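Local structure of butyrophilin subfamily 1 member A1 (Bos taurus, 4HH8) at residues A[49-61]-A[72-84]. The protein may act as a membrane receptor in the secretion of milk-fat droplets and probably inhibits T-cell proliferation, the extracellular Ig-like part being the piece present here. The protein carries 1 engineered substitution. Numbering follows the deposited sequence.
Sequences LRWFREKVSPAVF and EEMAEYRGRVSLV
Ala59 and Glu73 form a single beta bridge, their CA atoms 4.6 Å apart. Ala59 N gives a nearly straight hydrogen bond to Glu72 O at 3.0 Å. Ala59 O accepts one from Met74 N at 2.7 Å. Next to the bridge, Val60 and Phe61 both face Trp51 in a classic beta bulge. Val60 then splits its two methyls. With CG1 anti to the backbone N (chi1 171°), that methyl lies over one face of the Tyr77 ring in a CH-pi contact. CG2 packs tightly on CE of Met74, a selenomethionine whose bent end also reaches the backbone of Pro58. Phe61 runs alongside Glu73. Phe61 CD1 meets Val81 CG2 at the ring edge, 3.8 Å away. Phe61 CZ lies 3.7 Å from Leu83 CB, and Leu83 also touches Leu49 through its methyls. Without the Phe61 ring, as with an alanine here, Val81 and Leu83 would probably lose their shared partner and a gap would open beside strand 81-85. Glu73 OE2 accepts a hydrogen bond from Leu62 N, in strand 61-64. Arg53 NH1 reaches Tyr77 OH in the ring plane at 2.7 Å, but the bond is bent and weak; the firmer partner of this guanidinium is Ser103 O. The contact belongs to the V-set domain and joins the two sheets of its sandwich. Strand 48-52 lies between strands 106-114 and 61-64 in one sheet, while strand 81-85 edges the other beside strand 92-97. Trp51 and Phe61 both pack on Val95 of strand 92-97, and Trp51 also touches Cys110, disulfide-bonded to Cys36.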
loop_
_atom_site.group_PDB
_atom_site.type_symbol
_atom_site.label_atom_id
_atom_site.label_comp_id
_atom_site.label_asym_id
_atom_site.label_seq_id
_atom_site.Cartn_x
_atom_site.Cartn_y
_atom_site.Cartn_z
ATOM N N LEU A 49 20.762 -11.178 -10.787
ATOM C CA LEU A 49 19.798 -10.208 -10.251
ATOM C C LEU A 49 18.813 -10.951 -9.356
ATOM O O LEU A 49 18.084 -11.794 -9.857
ATOM C CB LEU A 49 19.023 -9.539 -11.391
ATOM C CG LEU A 49 19.883 -8.938 -12.524
ATOM C CD1 LEU A 49 19.042 -8.467 -13.681
ATOM C CD2 LEU A 49 20.825 -7.807 -12.056
ATOM N N ARG A 50 18.793 -10.658 -8.059
ATOM C CA ARG A 50 17.910 -11.353 -7.123
ATOM C C ARG A 50 17.091 -10.354 -6.314
ATOM O O ARG A 50 17.661 -9.485 -5.659
ATOM C CB ARG A 50 18.723 -12.214 -6.152
ATOM C CG ARG A 50 17.867 -13.007 -5.162
ATOM C CD ARG A 50 18.691 -13.710 -4.052
ATOM N NE ARG A 50 19.544 -14.737 -4.643
ATOM C CZ ARG A 50 19.257 -16.035 -4.724
ATOM N NH1 ARG A 50 18.119 -16.530 -4.229
ATOM N NH2 ARG A 50 20.124 -16.849 -5.319
ATOM N N TRP A 51 15.776 -10.453 -6.353
ATOM C CA TRP A 51 14.965 -9.699 -5.395
ATOM C C TRP A 51 14.436 -10.683 -4.368
ATOM O O TRP A 51 14.035 -11.798 -4.713
ATOM C CB TRP A 51 13.807 -8.994 -6.096
ATOM C CG TRP A 51 14.109 -7.643 -6.627
ATOM C CD1 TRP A 51 13.667 -6.472 -6.133
ATOM C CD2 TRP A 51 14.887 -7.326 -7.784
ATOM N NE1 TRP A 51 14.110 -5.433 -6.906
ATOM C CE2 TRP A 51 14.864 -5.932 -7.927
ATOM C CE3 TRP A 51 15.542 -8.098 -8.752
ATOM C CZ2 TRP A 51 15.516 -5.265 -8.963
ATOM C CZ3 TRP A 51 16.197 -7.444 -9.794
ATOM C CH2 TRP A 51 16.176 -6.026 -9.884
ATOM N N PHE A 52 14.467 -10.302 -3.096
ATOM C CA PHE A 52 13.972 -11.188 -2.052
ATOM C C PHE A 52 13.398 -10.386 -0.900
ATOM O O PHE A 52 13.576 -9.158 -0.819
ATOM C CB PHE A 52 15.063 -12.173 -1.590
ATOM C CG PHE A 52 16.256 -11.526 -0.912
ATOM C CD1 PHE A 52 16.315 -11.434 0.477
ATOM C CD2 PHE A 52 17.326 -11.040 -1.662
ATOM C CE1 PHE A 52 17.392 -10.865 1.119
ATOM C CE2 PHE A 52 18.427 -10.477 -1.042
ATOM C CZ PHE A 52 18.468 -10.396 0.371
ATOM N N ARG A 53 12.715 -11.082 -0.003
ATOM C CA ARG A 53 12.126 -10.425 1.141
ATOM C C ARG A 53 12.892 -10.788 2.400
ATOM O O ARG A 53 13.905 -10.167 2.724
ATOM C CB ARG A 53 10.644 -10.747 1.209
ATOM C CG ARG A 53 9.873 -9.932 0.180
ATOM C CD ARG A 53 8.422 -10.167 0.192
ATOM N NE ARG A 53 7.736 -9.373 1.196
ATOM C CZ ARG A 53 6.413 -9.339 1.314
ATOM N NH1 ARG A 53 5.664 -10.064 0.500
ATOM N NH2 ARG A 53 5.831 -8.619 2.257
ATOM N N GLU A 54 12.456 -11.835 3.079
ATOM C CA GLU A 54 13.075 -12.206 4.337
ATOM C C GLU A 54 14.229 -13.197 4.120
ATOM O O GLU A 54 15.316 -12.985 4.654
ATOM C CB GLU A 54 12.006 -12.670 5.345
ATOM C CG GLU A 54 11.376 -11.477 6.130
ATOM C CD GLU A 54 9.833 -11.462 6.131
ATOM O OE1 GLU A 54 9.208 -12.463 6.581
ATOM O OE2 GLU A 54 9.237 -10.438 5.688
ATOM N N LYS A 55 14.021 -14.245 3.319
ATOM C CA LYS A 55 15.112 -15.176 2.994
ATOM C C LYS A 55 15.671 -14.900 1.587
ATOM O O LYS A 55 14.897 -14.649 0.660
ATOM C CB LYS A 55 14.615 -16.625 3.069
ATOM C CG LYS A 55 14.358 -17.165 4.491
ATOM C CD LYS A 55 13.881 -18.641 4.462
ATOM C CE LYS A 55 13.260 -19.065 5.815
ATOM N NZ LYS A 55 13.845 -20.350 6.337
ATOM N N VAL A 56 17.000 -14.967 1.432
ATOM C CA VAL A 56 17.649 -14.874 0.103
ATOM C C VAL A 56 17.070 -15.884 -0.885
ATOM O O VAL A 56 16.937 -15.597 -2.083
ATOM C CB VAL A 56 19.207 -15.045 0.144
ATOM C CG1 VAL A 56 19.853 -14.069 1.122
ATOM C CG2 VAL A 56 19.600 -16.480 0.470
ATOM N N SER A 57 16.720 -17.064 -0.373
ATOM C CA SER A 57 16.184 -18.142 -1.184
ATOM C C SER A 57 15.093 -18.859 -0.360
ATOM O O SER A 57 15.311 -19.149 0.827
ATOM C CB SER A 57 17.327 -19.093 -1.566
ATOM O OG SER A 57 16.928 -20.045 -2.550
ATOM N N PRO A 58 13.905 -19.124 -0.959
ATOM C CA PRO A 58 13.505 -18.764 -2.325
ATOM C C PRO A 58 13.227 -17.264 -2.447
ATOM O O PRO A 58 12.863 -16.614 -1.460
ATOM C CB PRO A 58 12.236 -19.576 -2.561
ATOM C CG PRO A 58 11.934 -20.308 -1.275
ATOM C CD PRO A 58 12.811 -19.774 -0.213
ATOM N N ALA A 59 13.444 -16.736 -3.658
ATOM C CA ALA A 59 13.468 -15.308 -3.915
ATOM C C ALA A 59 12.143 -14.873 -4.509
ATOM O O ALA A 59 11.349 -15.704 -4.931
ATOM C CB ALA A 59 14.609 -14.962 -4.868
ATOM N N VAL A 60 11.896 -13.562 -4.491
ATOM C CA VAL A 60 10.781 -12.968 -5.209
ATOM C C VAL A 60 11.020 -13.117 -6.722
ATOM O O VAL A 60 10.101 -13.442 -7.481
ATOM C CB VAL A 60 10.635 -11.460 -4.815
ATOM C CG1 VAL A 60 9.617 -10.732 -5.709
ATOM C CG2 VAL A 60 10.247 -11.354 -3.381
ATOM N N PHE A 61 12.255 -12.843 -7.147
ATOM C CA PHE A 61 12.641 -12.881 -8.554
ATOM C C PHE A 61 14.144 -13.190 -8.647
ATOM O O PHE A 61 14.969 -12.686 -7.851
ATOM C CB PHE A 61 12.284 -11.594 -9.313
ATOM C CG PHE A 61 12.769 -11.601 -10.738
ATOM C CD1 PHE A 61 11.997 -12.160 -11.750
ATOM C CD2 PHE A 61 14.029 -11.137 -11.052
ATOM C CE1 PHE A 61 12.473 -12.217 -13.061
ATOM C CE2 PHE A 61 14.512 -11.218 -12.356
ATOM C CZ PHE A 61 13.734 -11.752 -13.363
ATOM N N GLU A 72 13.656 -21.290 -8.383
ATOM C CA GLU A 72 14.326 -20.710 -7.235
ATOM C C GLU A 72 13.511 -19.516 -6.692
ATOM O O GLU A 72 13.964 -18.810 -5.789
ATOM C CB GLU A 72 15.730 -20.262 -7.624
ATOM C CG GLU A 72 16.645 -21.369 -8.173
ATOM C CD GLU A 72 18.111 -21.060 -7.975
ATOM O OE1 GLU A 72 18.508 -20.567 -6.879
ATOM O OE2 GLU A 72 18.870 -21.303 -8.932
ATOM N N GLU A 73 12.330 -19.291 -7.277
ATOM C CA GLU A 73 11.402 -18.229 -6.871
ATOM C C GLU A 73 10.289 -18.766 -5.971
ATOM O O GLU A 73 9.747 -19.855 -6.223
ATOM C CB GLU A 73 10.792 -17.584 -8.111
ATOM C CG GLU A 73 11.853 -16.950 -9.015
ATOM C CD GLU A 73 11.282 -16.268 -10.257
ATOM O OE1 GLU A 73 10.182 -16.629 -10.703
ATOM O OE2 GLU A 73 11.943 -15.353 -10.796
HETATM N N MSE A 74 9.938 -18.016 -4.931
HETATM C CA MSE A 74 8.748 -18.315 -4.114
HETATM C C MSE A 74 7.568 -18.608 -5.010
HETATM O O MSE A 74 7.354 -17.912 -6.022
HETATM C CB MSE A 74 8.385 -17.152 -3.207
HETATM C CG MSE A 74 9.322 -16.939 -2.045
HETATM SE SE MSE A 74 9.033 -15.177 -1.190
HETATM C CE MSE A 74 10.660 -14.325 -1.623
ATOM N N ALA A 75 6.801 -19.637 -4.635
ATOM C CA ALA A 75 5.626 -20.081 -5.416
ATOM C C ALA A 75 4.530 -19.023 -5.556
ATOM O O ALA A 75 3.850 -18.960 -6.582
ATOM C CB ALA A 75 5.053 -21.392 -4.870
ATOM N N GLU A 76 4.368 -18.203 -4.524
ATOM C CA GLU A 76 3.427 -17.080 -4.538
ATOM C C GLU A 76 3.902 -15.867 -5.356
ATOM O O GLU A 76 3.144 -14.907 -5.545
ATOM C CB GLU A 76 3.199 -16.618 -3.117
ATOM C CG GLU A 76 4.426 -16.819 -2.245
ATOM C CD GLU A 76 4.360 -16.005 -0.983
ATOM O OE1 GLU A 76 4.270 -14.757 -1.128
ATOM O OE2 GLU A 76 4.405 -16.608 0.131
ATOM N N TYR A 77 5.150 -15.885 -5.819
ATOM C CA TYR A 77 5.572 -14.875 -6.779
ATOM C C TYR A 77 5.658 -15.378 -8.198
ATOM O O TYR A 77 5.499 -14.614 -9.125
ATOM C CB TYR A 77 6.837 -14.156 -6.305
ATOM C CG TYR A 77 6.488 -13.208 -5.179
ATOM C CD1 TYR A 77 5.818 -12.015 -5.448
ATOM C CD2 TYR A 77 6.757 -13.534 -3.843
ATOM C CE1 TYR A 77 5.457 -11.151 -4.421
ATOM C CE2 TYR A 77 6.394 -12.691 -2.812
ATOM C CZ TYR A 77 5.750 -11.499 -3.097
ATOM O OH TYR A 77 5.404 -10.628 -2.096
ATOM N N ARG A 78 5.849 -16.676 -8.368
ATOM C CA ARG A 78 5.993 -17.280 -9.686
ATOM C C ARG A 78 4.858 -16.946 -10.574
ATOM O O ARG A 78 3.715 -17.077 -10.172
ATOM C CB ARG A 78 6.004 -18.792 -9.580
ATOM C CG ARG A 78 7.351 -19.419 -9.706
ATOM C CD ARG A 78 7.149 -20.895 -9.481
ATOM N NE ARG A 78 8.222 -21.453 -8.676
ATOM C CZ ARG A 78 8.077 -22.489 -7.854
ATOM N NH1 ARG A 78 6.876 -23.060 -7.704
ATOM N NH2 ARG A 78 9.132 -22.939 -7.169
ATOM N N GLY A 79 5.162 -16.550 -11.803
ATOM C CA GLY A 79 4.106 -16.252 -12.756
ATOM C C GLY A 79 3.499 -14.849 -12.634
ATOM O O GLY A 79 2.680 -14.472 -13.467
ATOM N N ARG A 80 3.897 -14.073 -11.619
ATOM C CA ARG A 80 3.446 -12.664 -11.526
ATOM C C ARG A 80 4.626 -11.677 -11.454
ATOM O O ARG A 80 4.425 -10.485 -11.249
ATOM C CB ARG A 80 2.458 -12.477 -10.351
ATOM C CG ARG A 80 2.910 -13.074 -9.018
ATOM C CD ARG A 80 1.789 -13.133 -7.919
ATOM N NE ARG A 80 1.335 -11.800 -7.582
ATOM C CZ ARG A 80 1.556 -11.157 -6.439
ATOM N NH1 ARG A 80 2.160 -11.732 -5.391
ATOM N NH2 ARG A 80 1.093 -9.925 -6.338
ATOM N N VAL A 81 5.848 -12.183 -11.628
ATOM C CA VAL A 81 7.064 -11.356 -11.590
ATOM C C VAL A 81 7.819 -11.409 -12.912
ATOM O O VAL A 81 7.806 -12.429 -13.603
ATOM C CB VAL A 81 8.043 -11.766 -10.454
ATOM C CG1 VAL A 81 7.406 -11.576 -9.091
ATOM C CG2 VAL A 81 8.511 -13.221 -10.620
ATOM N N SER A 82 8.467 -10.302 -13.261
ATOM C CA SER A 82 9.255 -10.190 -14.490
ATOM C C SER A 82 10.236 -9.043 -14.380
ATOM O O SER A 82 10.006 -8.090 -13.655
ATOM C CB SER A 82 8.373 -10.026 -15.752
ATOM O OG SER A 82 7.637 -8.810 -15.739
ATOM N N LEU A 83 11.315 -9.135 -15.149
ATOM C CA LEU A 83 12.394 -8.188 -15.103
ATOM C C LEU A 83 12.048 -7.078 -16.043
ATOM O O LEU A 83 11.678 -7.337 -17.186
ATOM C CB LEU A 83 13.680 -8.861 -15.592
ATOM C CG LEU A 83 14.971 -8.062 -15.453
ATOM C CD1 LEU A 83 15.209 -7.657 -13.990
ATOM C CD2 LEU A 83 16.103 -8.890 -16.026
ATOM N N VAL A 84 12.128 -5.847 -15.550
ATOM C CA VAL A 84 12.111 -4.668 -16.417
ATOM C C VAL A 84 13.579 -4.317 -16.739
ATOM O O VAL A 84 14.410 -4.151 -15.834
ATOM C CB VAL A 84 11.382 -3.487 -15.776
ATOM C CG1 VAL A 84 11.383 -2.253 -16.735
ATOM C CG2 VAL A 84 9.956 -3.888 -15.397
#